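Local coordinates for protein alpha-1,2-mannosidase (PDB 2WW2) that probably hydrolyses alpha-mannosidic linkages as an inverting, calcium-dependent glycoside hydrolase of family 92 from a human gut symbiont, at residues 33-38 with 265-270; 125-130 with 257-262; 378-383 with 448-453. All blocks are in the same frame, centred on the assembly; numbering follows the deposited sequence.

Interaction 1: residues 33-38 with 265-270; sequences AVPWGM and EQWNNY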
loop_
_atom_site.group_PDB
_atom_site.type_symbol
_atom_site.label_atom_id
_atom_site.label_comp_id
_atom_site.label_asym_id
_atom_site.label_seq_id
_atom_site.Cartn_x
_atom_site.Cartn_y
_atom_site.Cartn_z
ATOM N N ALA A 33 14.221 39.012 2.698
ATOM C CA ALA A 33 14.612 39.481 1.373
ATOM C C ALA A 33 13.681 40.583 0.897
ATOM O O ALA A 33 12.720 40.920 1.575
ATOM C CB ALA A 33 14.546 38.299 0.358
ATOM N N VAL A 34 13.976 41.133 -0.273
ATOM C CA VAL A 34 12.954 41.829 -1.058
ATOM C C VAL A 34 12.781 40.979 -2.312
ATOM O O VAL A 34 13.622 40.135 -2.601
ATOM C CB VAL A 34 13.319 43.300 -1.406
ATOM C CG1 VAL A 34 13.354 44.163 -0.145
ATOM C CG2 VAL A 34 14.673 43.390 -2.154
ATOM N N PRO A 35 11.688 41.188 -3.058
ATOM C CA PRO A 35 11.438 40.294 -4.188
ATOM C C PRO A 35 12.605 40.233 -5.177
ATOM O O PRO A 35 13.173 41.274 -5.543
ATOM C CB PRO A 35 10.188 40.909 -4.840
ATOM C CG PRO A 35 9.465 41.560 -3.650
ATOM C CD PRO A 35 10.584 42.146 -2.847
ATOM N N TRP A 36 12.931 39.018 -5.605
ATOM C CA TRP A 36 14.066 38.741 -6.524
ATOM C C TRP A 36 15.416 39.314 -6.066
ATOM O O TRP A 36 16.302 39.546 -6.884
ATOM C CB TRP A 36 13.758 39.215 -7.954
ATOM C CG TRP A 36 12.420 38.722 -8.438
ATOM C CD1 TRP A 36 12.114 37.460 -8.896
ATOM C CD2 TRP A 36 11.204 39.467 -8.458
ATOM N NE1 TRP A 36 10.773 37.392 -9.224
ATOM C CE2 TRP A 36 10.191 38.607 -8.951
ATOM C CE3 TRP A 36 10.872 40.783 -8.118
ATOM C CZ2 TRP A 36 8.871 39.025 -9.117
ATOM C CZ3 TRP A 36 9.547 41.200 -8.277
ATOM C CH2 TRP A 36 8.565 40.318 -8.767
ATOM N N GLY A 37 15.572 39.557 -4.774
ATOM C CA GLY A 37 16.788 40.209 -4.308
ATOM C C GLY A 37 18.054 39.399 -4.570
ATOM O O GLY A 37 18.058 38.180 -4.442
ATOM N N MET A 38 19.133 40.100 -4.911
ATOM C CA MET A 38 20.403 39.440 -5.210
ATOM C C MET A 38 20.936 38.671 -4.013
ATOM O O MET A 38 21.461 37.589 -4.180
ATOM C CB MET A 38 21.456 40.461 -5.664
ATOM C CG MET A 38 22.791 39.796 -6.085
ATOM S SD MET A 38 23.986 41.026 -6.675
ATOM C CE MET A 38 24.766 41.485 -5.145
ATOM N N GLU A 265 7.162 47.764 2.768
ATOM C CA GLU A 265 6.504 48.488 1.680
ATOM C C GLU A 265 6.706 47.793 0.334
ATOM O O GLU A 265 5.768 47.659 -0.445
ATOM C CB GLU A 265 6.983 49.940 1.612
ATOM C CG GLU A 265 6.344 50.720 0.475
ATOM C CD GLU A 265 6.663 52.190 0.548
ATOM O OE1 GLU A 265 7.855 52.543 0.453
ATOM O OE2 GLU A 265 5.723 52.994 0.701
ATOM N N GLN A 266 7.921 47.321 0.061
ATOM C CA GLN A 266 8.149 46.582 -1.186
ATOM C C GLN A 266 7.271 45.329 -1.277
ATOM O O GLN A 266 6.629 45.066 -2.305
ATOM C CB GLN A 266 9.629 46.209 -1.315
ATOM C CG GLN A 266 10.510 47.434 -1.553
ATOM C CD GLN A 266 10.097 48.176 -2.827
ATOM O OE1 GLN A 266 10.081 47.591 -3.914
ATOM N NE2 GLN A 266 9.744 49.449 -2.695
ATOM N N TRP A 267 7.243 44.532 -0.211
ATOM C CA TRP A 267 6.417 43.328 -0.253
ATOM C C TRP A 267 4.936 43.681 -0.432
ATOM O O TRP A 267 4.232 43.054 -1.227
ATOM C CB TRP A 267 6.630 42.462 0.984
ATOM C CG TRP A 267 7.895 41.662 0.858
ATOM C CD1 TRP A 267 9.084 41.888 1.503
ATOM C CD2 TRP A 267 8.102 40.534 0.006
ATOM N NE1 TRP A 267 10.017 40.956 1.103
ATOM C CE2 TRP A 267 9.437 40.116 0.184
ATOM C CE3 TRP A 267 7.285 39.838 -0.909
ATOM C CZ2 TRP A 267 9.987 39.045 -0.520
ATOM C CZ3 TRP A 267 7.820 38.750 -1.583
ATOM C CH2 TRP A 267 9.163 38.370 -1.389
ATOM N N ASN A 268 4.461 44.693 0.281
ATOM C CA ASN A 268 3.063 45.058 0.117
ATOM C C ASN A 268 2.759 45.494 -1.323
ATOM O O ASN A 268 1.697 45.185 -1.865
ATOM C CB ASN A 268 2.661 46.143 1.120
ATOM C CG ASN A 268 2.375 45.566 2.497
ATOM O OD1 ASN A 268 1.927 44.431 2.609
ATOM N ND2 ASN A 268 2.613 46.345 3.540
ATOM N N ASN A 269 3.687 46.234 -1.928
ATOM C CA ASN A 269 3.528 46.665 -3.320
ATOM C C ASN A 269 3.419 45.480 -4.289
ATOM O O ASN A 269 2.511 45.424 -5.124
ATOM C CB ASN A 269 4.692 47.579 -3.745
ATOM C CG ASN A 269 4.601 48.992 -3.125
ATOM O OD1 ASN A 269 3.584 49.366 -2.522
ATOM N ND2 ASN A 269 5.659 49.784 -3.300
ATOM N N TYR A 270 4.363 44.553 -4.203
ATOM C CA TYR A 270 4.389 43.418 -5.129
ATOM C C TYR A 270 3.299 42.383 -4.817
ATOM O O TYR A 270 2.618 41.907 -5.734
ATOM C CB TYR A 270 5.786 42.775 -5.195
ATOM C CG TYR A 270 6.771 43.631 -5.985
ATOM C CD1 TYR A 270 6.764 43.622 -7.374
ATOM C CD2 TYR A 270 7.679 44.465 -5.339
ATOM C CE1 TYR A 270 7.645 44.422 -8.104
ATOM C CE2 TYR A 270 8.551 45.271 -6.056
ATOM C CZ TYR A 270 8.529 45.238 -7.429
ATOM O OH TYR A 270 9.404 46.021 -8.121
#

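Interaction 2: residues 125-130 with 257-262; sequences SATSRG and QLISGK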
loop_
_atom_site.group_PDB
_atom_site.type_symbol
_atom_site.label_atom_id
_atom_site.label_comp_id
_atom_site.label_asym_id
_atom_site.label_seq_id
_atom_site.Cartn_x
_atom_site.Cartn_y
_atom_site.Cartn_z
ATOM N N SER A 125 16.920 42.871 8.705
ATOM C CA SER A 125 16.030 43.154 7.597
ATOM C C SER A 125 16.921 43.334 6.380
ATOM O O SER A 125 18.048 43.808 6.506
ATOM C CB SER A 125 15.235 44.442 7.880
ATOM O OG SER A 125 14.264 44.197 8.901
ATOM N N ALA A 126 16.433 42.954 5.204
ATOM C CA ALA A 126 17.277 42.986 4.016
ATOM C C ALA A 126 16.832 44.040 3.006
ATOM O O ALA A 126 15.650 44.375 2.923
ATOM C CB ALA A 126 17.287 41.601 3.359
ATOM N N THR A 127 17.777 44.539 2.223
ATOM C CA THR A 127 17.456 45.283 1.024
ATOM C C THR A 127 17.774 44.286 -0.098
ATOM O O THR A 127 18.001 43.116 0.191
ATOM C CB THR A 127 18.346 46.547 0.895
ATOM O OG1 THR A 127 19.728 46.167 0.862
ATOM C CG2 THR A 127 18.114 47.510 2.090
ATOM N N SER A 128 17.814 44.732 -1.355
ATOM C CA SER A 128 18.155 43.834 -2.471
ATOM C C SER A 128 19.531 43.194 -2.273
ATOM O O SER A 128 19.717 42.005 -2.530
ATOM C CB SER A 128 18.170 44.610 -3.797
ATOM O OG SER A 128 16.852 45.033 -4.144
ATOM N N ARG A 129 20.496 44.000 -1.838
ATOM C CA ARG A 129 21.885 43.555 -1.782
ATOM C C ARG A 129 22.529 43.703 -0.401
ATOM O O ARG A 129 23.629 43.233 -0.183
ATOM C CB ARG A 129 22.692 44.294 -2.862
ATOM C CG ARG A 129 22.132 44.024 -4.260
ATOM C CD ARG A 129 22.837 44.861 -5.373
ATOM N NE ARG A 129 22.089 44.702 -6.612
ATOM C CZ ARG A 129 20.973 45.360 -6.887
ATOM N NH1 ARG A 129 20.479 46.235 -6.013
ATOM N NH2 ARG A 129 20.348 45.144 -8.038
ATOM N N GLY A 130 21.821 44.297 0.556
ATOM C CA GLY A 130 22.415 44.457 1.878
ATOM C C GLY A 130 21.467 44.050 2.989
ATOM O O GLY A 130 20.360 43.560 2.719
ATOM N N GLN A 257 14.948 49.361 11.765
ATOM C CA GLN A 257 13.578 49.855 11.575
ATOM C C GLN A 257 13.383 50.462 10.185
ATOM O O GLN A 257 12.340 50.265 9.554
ATOM C CB GLN A 257 13.230 50.901 12.650
ATOM C CG GLN A 257 13.059 50.305 14.075
ATOM C CD GLN A 257 14.365 49.792 14.712
ATOM O OE1 GLN A 257 15.485 50.255 14.385
ATOM N NE2 GLN A 257 14.219 48.823 15.644
ATOM N N LEU A 258 14.380 51.206 9.709
ATOM C CA LEU A 258 14.289 51.829 8.384
ATOM C C LEU A 258 14.232 50.761 7.281
ATOM O O LEU A 258 13.357 50.805 6.411
ATOM C CB LEU A 258 15.459 52.785 8.119
ATOM C CG LEU A 258 15.355 53.582 6.798
ATOM C CD1 LEU A 258 14.207 54.582 6.861
ATOM C CD2 LEU A 258 16.666 54.319 6.456
ATOM N N ILE A 259 15.158 49.803 7.328
ATOM C CA ILE A 259 15.230 48.749 6.303
ATOM C C ILE A 259 13.981 47.859 6.348
ATOM O O ILE A 259 13.413 47.475 5.316
ATOM C CB ILE A 259 16.507 47.874 6.478
ATOM C CG1 ILE A 259 17.768 48.763 6.500
ATOM C CG2 ILE A 259 16.582 46.757 5.385
ATOM C CD1 ILE A 259 17.869 49.803 5.343
ATOM N N SER A 260 13.558 47.534 7.560
ATOM C CA SER A 260 12.332 46.777 7.762
ATOM C C SER A 260 11.107 47.463 7.113
ATOM O O SER A 260 10.364 46.822 6.361
ATOM C CB SER A 260 12.100 46.577 9.266
ATOM O OG SER A 260 10.894 45.873 9.513
ATOM N N GLY A 261 10.883 48.741 7.433
ATOM C CA GLY A 261 9.774 49.505 6.825
ATOM C C GLY A 261 9.851 49.525 5.302
ATOM O O GLY A 261 8.841 49.377 4.607
ATOM N N LYS A 262 11.044 49.739 4.767
ATOM C CA LYS A 262 11.195 49.740 3.324
ATOM C C LYS A 262 10.881 48.372 2.695
ATOM O O LYS A 262 10.230 48.305 1.656
ATOM C CB LYS A 262 12.614 50.149 2.943
ATOM C CG LYS A 262 12.946 51.604 3.225
ATOM C CD LYS A 262 14.391 51.864 2.801
ATOM C CE LYS A 262 14.737 53.336 2.831
ATOM N NZ LYS A 262 16.065 53.504 2.163
HETATM O O HOH W 1 14.573 46.954 2.664
#

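Interaction 3: residues 378-383 with 448-453; sequences CMIGNN and TLEYAY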
loop_
_atom_site.group_PDB
_atom_site.type_symbol
_atom_site.label_atom_id
_atom_site.label_comp_id
_atom_site.label_asym_id
_atom_site.label_seq_id
_atom_site.Cartn_x
_atom_site.Cartn_y
_atom_site.Cartn_z
ATOM N N CYS A 378 21.554 19.212 -13.527
ATOM C CA CYS A 378 20.401 18.846 -12.688
ATOM C C CYS A 378 19.137 18.825 -13.542
ATOM O O CYS A 378 18.925 19.730 -14.349
ATOM C CB CYS A 378 20.246 19.885 -11.572
ATOM S SG CYS A 378 18.988 19.504 -10.342
ATOM N N MET A 379 18.315 17.792 -13.369
ATOM C CA MET A 379 17.029 17.655 -14.085
ATOM C C MET A 379 17.204 17.554 -15.605
ATOM O O MET A 379 18.273 17.195 -16.091
ATOM C CB MET A 379 16.028 18.769 -13.726
ATOM C CG MET A 379 15.697 18.863 -12.215
ATOM S SD MET A 379 15.635 17.222 -11.402
ATOM C CE MET A 379 14.313 16.395 -12.244
ATOM N N ILE A 380 16.133 17.845 -16.336
ATOM C CA ILE A 380 16.078 17.521 -17.758
ATOM C C ILE A 380 15.308 18.587 -18.534
ATOM O O ILE A 380 14.738 19.519 -17.948
ATOM C CB ILE A 380 15.355 16.160 -17.990
ATOM C CG1 ILE A 380 13.879 16.277 -17.572
ATOM C CG2 ILE A 380 16.077 14.994 -17.253
ATOM C CD1 ILE A 380 13.088 14.990 -17.808
ATOM N N GLY A 381 15.282 18.439 -19.856
ATOM C CA GLY A 381 14.389 19.245 -20.691
ATOM C C GLY A 381 15.052 20.452 -21.336
ATOM O O GLY A 381 16.231 20.739 -21.079
ATOM N N ASN A 382 14.284 21.162 -22.166
ATOM C CA ASN A 382 14.744 22.390 -22.802
ATOM C C ASN A 382 13.734 23.485 -22.476
ATOM O O ASN A 382 13.259 24.216 -23.351
ATOM C CB ASN A 382 14.827 22.201 -24.333
ATOM C CG ASN A 382 15.955 21.261 -24.751
ATOM O OD1 ASN A 382 16.974 21.089 -24.043
ATOM N ND2 ASN A 382 15.787 20.647 -25.890
ATOM N N ASN A 383 13.384 23.598 -21.200
ATOM C CA ASN A 383 12.341 24.531 -20.842
ATOM C C ASN A 383 12.764 26.002 -20.814
ATOM O O ASN A 383 11.917 26.897 -20.691
ATOM C CB ASN A 383 11.647 24.071 -19.561
ATOM C CG ASN A 383 11.020 22.702 -19.732
ATOM O OD1 ASN A 383 11.391 21.729 -19.047
ATOM N ND2 ASN A 383 10.106 22.600 -20.685
ATOM N N THR A 448 12.178 12.513 -23.747
ATOM C CA THR A 448 11.443 12.564 -25.004
ATOM C C THR A 448 10.193 13.434 -24.841
ATOM O O THR A 448 9.875 14.272 -25.701
ATOM C CB THR A 448 10.998 11.148 -25.442
ATOM O OG1 THR A 448 12.145 10.308 -25.599
ATOM C CG2 THR A 448 10.252 11.198 -26.772
ATOM N N LEU A 449 9.464 13.221 -23.753
ATOM C CA LEU A 449 8.240 13.986 -23.522
ATOM C C LEU A 449 8.507 15.487 -23.321
ATOM O O LEU A 449 7.781 16.340 -23.852
ATOM C CB LEU A 449 7.433 13.375 -22.355
ATOM C CG LEU A 449 6.930 11.945 -22.626
ATOM C CD1 LEU A 449 6.553 11.192 -21.328
ATOM C CD2 LEU A 449 5.750 11.910 -23.617
ATOM N N GLU A 450 9.548 15.822 -22.575
ATOM C CA GLU A 450 9.926 17.227 -22.413
ATOM C C GLU A 450 10.361 17.826 -23.762
ATOM O O GLU A 450 10.060 18.981 -24.072
ATOM C CB GLU A 450 11.074 17.355 -21.394
ATOM C CG GLU A 450 10.722 16.906 -19.960
ATOM C CD GLU A 450 9.972 17.968 -19.155
ATOM O OE1 GLU A 450 9.995 19.144 -19.578
ATOM O OE2 GLU A 450 9.351 17.635 -18.093
ATOM N N TYR A 451 11.064 17.042 -24.565
ATOM C CA TYR A 451 11.567 17.546 -25.845
ATOM C C TYR A 451 10.458 17.786 -26.882
ATOM O O TYR A 451 10.536 18.746 -27.662
ATOM C CB TYR A 451 12.587 16.589 -26.457
ATOM C CG TYR A 451 13.837 16.324 -25.633
ATOM C CD1 TYR A 451 14.180 17.127 -24.545
ATOM C CD2 TYR A 451 14.669 15.264 -25.957
ATOM C CE1 TYR A 451 15.330 16.858 -23.798
ATOM C CE2 TYR A 451 15.825 14.994 -25.229
ATOM C CZ TYR A 451 16.141 15.794 -24.149
ATOM O OH TYR A 451 17.275 15.529 -23.419
ATOM N N ALA A 452 9.461 16.908 -26.925
ATOM C CA ALA A 452 8.343 17.094 -27.864
ATOM C C ALA A 452 7.632 18.429 -27.568
ATOM O O ALA A 452 7.217 19.156 -28.473
ATOM C CB ALA A 452 7.367 15.924 -27.771
ATOM N N TYR A 453 7.515 18.753 -26.287
ATOM C CA TYR A 453 6.948 20.037 -25.866
ATOM C C TYR A 453 7.828 21.234 -26.269
ATOM O O TYR A 453 7.329 22.255 -26.794
ATOM C CB TYR A 453 6.731 20.039 -24.344
ATOM C CG TYR A 453 6.427 21.431 -23.792
ATOM C CD1 TYR A 453 5.254 22.093 -24.125
ATOM C CD2 TYR A 453 7.333 22.080 -22.940
ATOM C CE1 TYR A 453 4.978 23.364 -23.619
ATOM C CE2 TYR A 453 7.071 23.342 -22.443
ATOM C CZ TYR A 453 5.891 23.974 -22.776
ATOM O OH TYR A 453 5.636 25.228 -22.297
HETATM O O HOH W 2 17.431 16.626 -20.877
HETATM O O HOH W 3 11.471 20.875 -22.519
#

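Interaction 1: residues 33-38 with 265-270
P35 covers one face of the W267 indole, while the N-H edge of the same ring is turned to the carbonyl of A33. The proline CG stands 3.7 Å from the centroid of the W267 six-membered ring, almost on the ring normal, a clear CH-pi contact. Its neighbour CD reaches CE2 of W267 at 3.8 Å, so two ring methylenes share the face. The Y270 ring is met differently: W36 presents its rim, with CZ3 lying 3.7 Å from CE1 of Y270 and above that ring, offset from its centre. This is an edge-to-face pair, planes at 85°, with centroids of the W36 six-membered ring and the Y270 ring 5.4 Å apart. P35 CG also touches CD2 of Y270 at 3.8 Å, wedged between two aromatics of helix 256-271.

The loop can offer these groups because V34 to G37 form a type II beta turn. Proline suits its second position; W36 occupies the third with a positive phi, a place more often taken by glycine, and its CG lies anti to the carbonyl carbon (chi1 -50°), a first step in placing the ring.

W267 NE1 donates to A33 O at 2.7 Å and 165°. The acceptor lies close to the indole plane, although the donor stands above the plane of the carbonyl. That bond probably fixes the rotation of the indole, holding its face against P35. The chemistry thus joins one directional bond, which satisfies a buried N-H, to apolar and CH-pi packing that binds a loop of the family 92 N-terminal part to a helix of the catalytic part.

Interaction 2: residues 125-130 with 257-262
I259 on helix 256-271 packs against S125 and T127 where the antiparallel hairpin of strands 121-126 and 130-136 turns, in the beta-rich N-terminal part of the enzyme. T127 opens an ST motif there: its OG1 accepts from the backbone N of G130 at 2.8 Å.

Followed outward, the I259 side chain meets the hairpin atom by atom. CB lies 3.9 Å from CB of S125. The branch methyl CG2, anti to its own backbone N, rests 3.5 Å from the carbonyl O of S125 and also nears that of A126. The same methyl touches CG2 of T127 at 3.7 Å, and the tip CD1 reaches that threonine methyl at 4.0 Å. The side chain also packs on V132 and A254.

Threonine suits its place because its two branches do separate work. OG1 sits between the backbone N and the carbonyl carbon (chi1 59°), within reach of G130 N and of E250, its other hydrogen-bond partner, and CG2 is left for I259. An alanine here would probably leave G130 N and E250 without that hydroxyl and open a gap beside the isoleucine methyl.

S125 is small enough to let the backbones come close; its OG sits 3.2 Å from CB of S260 and is hydrogen-bonded to Y110 O. A water joins the two elements, donating to A126 O at 2.8 Å and to I259 O at 2.9 Å.

Interaction 3: residues 378-383 with 448-453
I380 and E450 meet in the catalytic domain, whose clan of six-hairpin glycosidases points to an (alpha/alpha)6 barrel; here the loop before helix 383-393 is laid against helix 444-465. The isoleucine crosses the glutamate at about a right angle, its CD1 touching CG of E450 at 3.7 Å. This aliphatic contact uses the stem of the acid, while a bend at chi2 (-81°) turns CD aside and OE2 forms a salt bridge with R336.

At G381 the backbone itself comes up to the helix. Its CA lies 3.9 Å from CB of E450 and 4.0 Å from CE1 of Y451, near the plane of that ring and at its edge. Glycine suits the place: with phi at 98°, a CB would be jammed against the carbonyl O of I380 and pressed tightly on the E450 carboxylate. G381 N donates to a water at 3.0 Å, and the same water donates to Y451 OH at 2.8 Å; that hydroxyl is also hydrogen-bonded to D425 O.

N382 follows, with its amide only 12° from parallel to the Y451 ring. N383 then inserts its amide between the E450 carboxylate and the edge of the Y453 ring, whose OH is held by P647 O. A second water ties the backbones together, accepting from N382 N at 2.8 Å and donating to E450 O at 2.8 Å.

In the fold
All three contacts are buried, though interaction 2 borders an exposed side of its helix. Interactions 1 and 2 both use helix 256-271, with centres about 10 Å apart, and they touch: V34 CG2 packs 3.4 Å from S128 OG. Together they fasten two separate parts of the N-terminal region, a loop and a hairpin turn, to different turns of one helix. Interaction 3 lies on the opposite side of the chain's centre, its centre about 31 and 39 Å from theirs. The chemistry differs too: aromatic faces and one direct bond in interaction 1, an isoleucine against small side chains with one bridging water in interaction 2, and a buried carboxylate with two bridging waters in interaction 3.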